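Local coordinates for protein allergen Bos d 2 (Bos taurus, PDB 4WFV) that is a secreted lipocalin and major cow dander allergen that probably carries pheromones, at residues W16-A21 against R36-R41. Numbering follows the deposited sequence.
Sequences WRIIYA and RNYYRR
I18 reaches from strand 17-21 to segment 36-41 and carries most of the side-chain contact. Its CG1 stands anti to the backbone N (chi1 -174°), which places CG2 between the backbone N and the carbonyl carbon. That methyl packs against the backbone of 36-41, with CG2 3.5 Å from N37 O, and it also meets the Y38 ring, CG2 lying 4.2 Å from CD1. The other branch goes to Y39, where I18 CD1 approaches ring atom CD1 at 4.0 Å as the two side chains cross obliquely. The phenol OH at the far end of this ring is hydrogen-bonded to E115. Further along, the backbones come close at W16, whose O lies 3.2 Å from Y39 O, two acceptors facing each other, while the indole leads away and gives its NE1 proton to I12 O.

Two hydrogen bonds link side chains within 36-41 to neighbouring groups of the segment. R36 NE donates to Y38 OH over 2.9 Å, the hydroxyl lying in the guanidinium plane, and T151 also bonds to that OH. R40 folds back so that NH1 reaches Y39 O at 3.0 Å from above the carbonyl plane; the same NH1 forms a salt bridge with D152, and NE bonds to P155 O. L148 and L117 add further apolar cover around I18.

Strand 17-23 lies beside 110-118, far in the strand order from the edge strand 38-45, yet here their segments run roughly antiparallel (148°) with axes 5.3 Å apart, meeting mainly by packing where the curled sheet closes into the beta barrel of the lipocalins.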
loop_
_atom_site.group_PDB
_atom_site.type_symbol
_atom_site.label_atom_id
_atom_site.label_comp_id
_atom_site.label_asym_id
_atom_site.label_seq_id
_atom_site.Cartn_x
_atom_site.Cartn_y
_atom_site.Cartn_z
ATOM N N TRP A 16 0.982 9.811 4.703
ATOM C CA TRP A 16 1.985 8.987 4.044
ATOM C C TRP A 16 2.090 9.291 2.557
ATOM O O TRP A 16 1.122 9.716 1.931
ATOM C CB TRP A 16 1.597 7.525 4.182
ATOM C CG TRP A 16 1.609 7.009 5.586
ATOM C CD1 TRP A 16 0.536 6.856 6.414
ATOM C CD2 TRP A 16 2.750 6.547 6.313
ATOM N NE1 TRP A 16 0.943 6.346 7.626
ATOM C CE2 TRP A 16 2.298 6.140 7.586
ATOM C CE3 TRP A 16 4.115 6.452 6.017
ATOM C CZ2 TRP A 16 3.164 5.639 8.558
ATOM C CZ3 TRP A 16 4.972 5.950 6.983
ATOM C CH2 TRP A 16 4.494 5.555 8.242
ATOM N N ARG A 17 3.283 9.101 2.009
ATOM C CA ARG A 17 3.488 9.074 0.560
ATOM C C ARG A 17 3.846 7.649 0.179
ATOM O O ARG A 17 4.525 6.960 0.934
ATOM C CB ARG A 17 4.644 9.989 0.145
ATOM C CG ARG A 17 4.419 11.465 0.418
ATOM C CD ARG A 17 5.568 12.327 -0.098
ATOM N NE ARG A 17 5.435 13.703 0.369
ATOM C CZ ARG A 17 5.966 14.162 1.496
ATOM N NH1 ARG A 17 6.683 13.360 2.265
ATOM N NH2 ARG A 17 5.785 15.428 1.851
ATOM N N ILE A 18 3.419 7.208 -0.992
ATOM C CA ILE A 18 3.867 5.905 -1.466
ATOM C C ILE A 18 5.144 6.073 -2.254
ATOM O O ILE A 18 5.230 6.911 -3.153
ATOM C CB ILE A 18 2.787 5.166 -2.281
ATOM C CG1 ILE A 18 3.244 3.744 -2.620
ATOM C CG2 ILE A 18 2.395 5.941 -3.533
ATOM C CD1 ILE A 18 2.073 2.822 -2.940
ATOM N N ILE A 19 6.158 5.296 -1.886
ATOM C CA ILE A 19 7.431 5.337 -2.594
ATOM C C ILE A 19 7.515 4.202 -3.609
ATOM O O ILE A 19 7.845 4.440 -4.786
ATOM C CB ILE A 19 8.626 5.255 -1.625
ATOM C CG1 ILE A 19 8.443 6.229 -0.455
ATOM C CG2 ILE A 19 9.934 5.496 -2.368
ATOM C CD1 ILE A 19 8.245 7.689 -0.879
ATOM N N TYR A 20 7.183 2.987 -3.169
ATOM C CA TYR A 20 7.291 1.815 -4.029
ATOM C C TYR A 20 6.038 0.964 -3.976
ATOM O O TYR A 20 5.289 0.959 -2.996
ATOM C CB TYR A 20 8.450 0.914 -3.580
ATOM C CG TYR A 20 9.817 1.540 -3.684
ATOM C CD1 TYR A 20 10.424 1.727 -4.910
ATOM C CD2 TYR A 20 10.519 1.911 -2.538
ATOM C CE1 TYR A 20 11.694 2.304 -5.008
ATOM C CE2 TYR A 20 11.772 2.499 -2.619
ATOM C CZ TYR A 20 12.359 2.675 -3.851
ATOM O OH TYR A 20 13.603 3.252 -3.943
ATOM N N ALA A 21 5.849 0.195 -5.042
ATOM C CA ALA A 21 4.909 -0.920 -5.019
ATOM C C ALA A 21 5.575 -2.076 -5.734
ATOM O O ALA A 21 6.477 -1.871 -6.545
ATOM C CB ALA A 21 3.592 -0.561 -5.694
ATOM N N ARG A 36 -2.245 0.808 -8.694
ATOM C CA ARG A 36 -1.242 1.852 -8.500
ATOM C C ARG A 36 -1.938 3.059 -7.891
ATOM O O ARG A 36 -2.650 3.795 -8.572
ATOM C CB ARG A 36 -0.588 2.225 -9.820
ATOM C CG ARG A 36 0.705 3.022 -9.661
ATOM C CD ARG A 36 1.214 3.441 -11.017
ATOM N NE ARG A 36 2.453 4.206 -10.999
ATOM C CZ ARG A 36 3.665 3.701 -11.225
ATOM N NH1 ARG A 36 3.825 2.402 -11.430
ATOM N NH2 ARG A 36 4.725 4.489 -11.238
ATOM N N ASN A 37 -1.771 3.219 -6.587
ATOM C CA ASN A 37 -2.571 4.168 -5.828
ATOM C C ASN A 37 -1.654 5.093 -5.048
ATOM O O ASN A 37 -0.790 4.641 -4.291
ATOM C CB ASN A 37 -3.512 3.410 -4.886
ATOM C CG ASN A 37 -4.295 2.319 -5.603
ATOM O OD1 ASN A 37 -4.391 1.187 -5.120
ATOM N ND2 ASN A 37 -4.839 2.651 -6.770
ATOM N N TYR A 38 -1.838 6.395 -5.250
ATOM C CA TYR A 38 -0.947 7.385 -4.661
ATOM C C TYR A 38 -1.483 7.858 -3.315
ATOM O O TYR A 38 -2.297 8.790 -3.234
ATOM C CB TYR A 38 -0.725 8.550 -5.636
ATOM C CG TYR A 38 -0.124 8.118 -6.958
ATOM C CD1 TYR A 38 1.235 7.847 -7.076
ATOM C CD2 TYR A 38 -0.918 7.981 -8.092
ATOM C CE1 TYR A 38 1.794 7.454 -8.299
ATOM C CE2 TYR A 38 -0.371 7.587 -9.319
ATOM C CZ TYR A 38 0.985 7.326 -9.404
ATOM O OH TYR A 38 1.537 6.942 -10.606
ATOM N N TYR A 39 -0.993 7.212 -2.259
ATOM C CA TYR A 39 -1.431 7.482 -0.892
ATOM C C TYR A 39 -1.263 8.933 -0.511
ATOM O O TYR A 39 -0.306 9.587 -0.920
ATOM C CB TYR A 39 -0.605 6.649 0.092
ATOM C CG TYR A 39 -1.100 5.232 0.281
ATOM C CD1 TYR A 39 -0.912 4.267 -0.706
ATOM C CD2 TYR A 39 -1.742 4.855 1.453
ATOM C CE1 TYR A 39 -1.356 2.964 -0.535
ATOM C CE2 TYR A 39 -2.188 3.550 1.639
ATOM C CZ TYR A 39 -1.993 2.612 0.646
ATOM O OH TYR A 39 -2.456 1.322 0.852
ATOM N N ARG A 40 -2.205 9.423 0.290
ATOM C CA ARG A 40 -2.074 10.742 0.912
ATOM C C ARG A 40 -2.268 10.678 2.419
ATOM O O ARG A 40 -1.576 11.371 3.164
ATOM C CB ARG A 40 -3.042 11.750 0.273
ATOM C CG ARG A 40 -2.715 12.086 -1.185
ATOM C CD ARG A 40 -1.441 12.910 -1.283
ATOM N NE ARG A 40 -1.135 13.344 -2.639
ATOM C CZ ARG A 40 -0.405 12.655 -3.513
ATOM N NH1 ARG A 40 0.109 11.468 -3.192
ATOM N NH2 ARG A 40 -0.161 13.181 -4.707
ATOM N N ARG A 41 -3.194 9.847 2.886
ATOM C CA ARG A 41 -3.496 9.848 4.313
ATOM C C ARG A 41 -4.156 8.559 4.751
ATOM O O ARG A 41 -4.967 7.990 4.016
ATOM C CB ARG A 41 -4.412 11.027 4.652
ATOM C CG ARG A 41 -4.642 11.227 6.141
ATOM C CD ARG A 41 -5.476 12.482 6.382
ATOM N NE ARG A 41 -5.695 12.737 7.804
ATOM C CZ ARG A 41 -6.462 13.715 8.276
ATOM N NH1 ARG A 41 -7.084 14.533 7.438
ATOM N NH2 ARG A 41 -6.609 13.874 9.586
#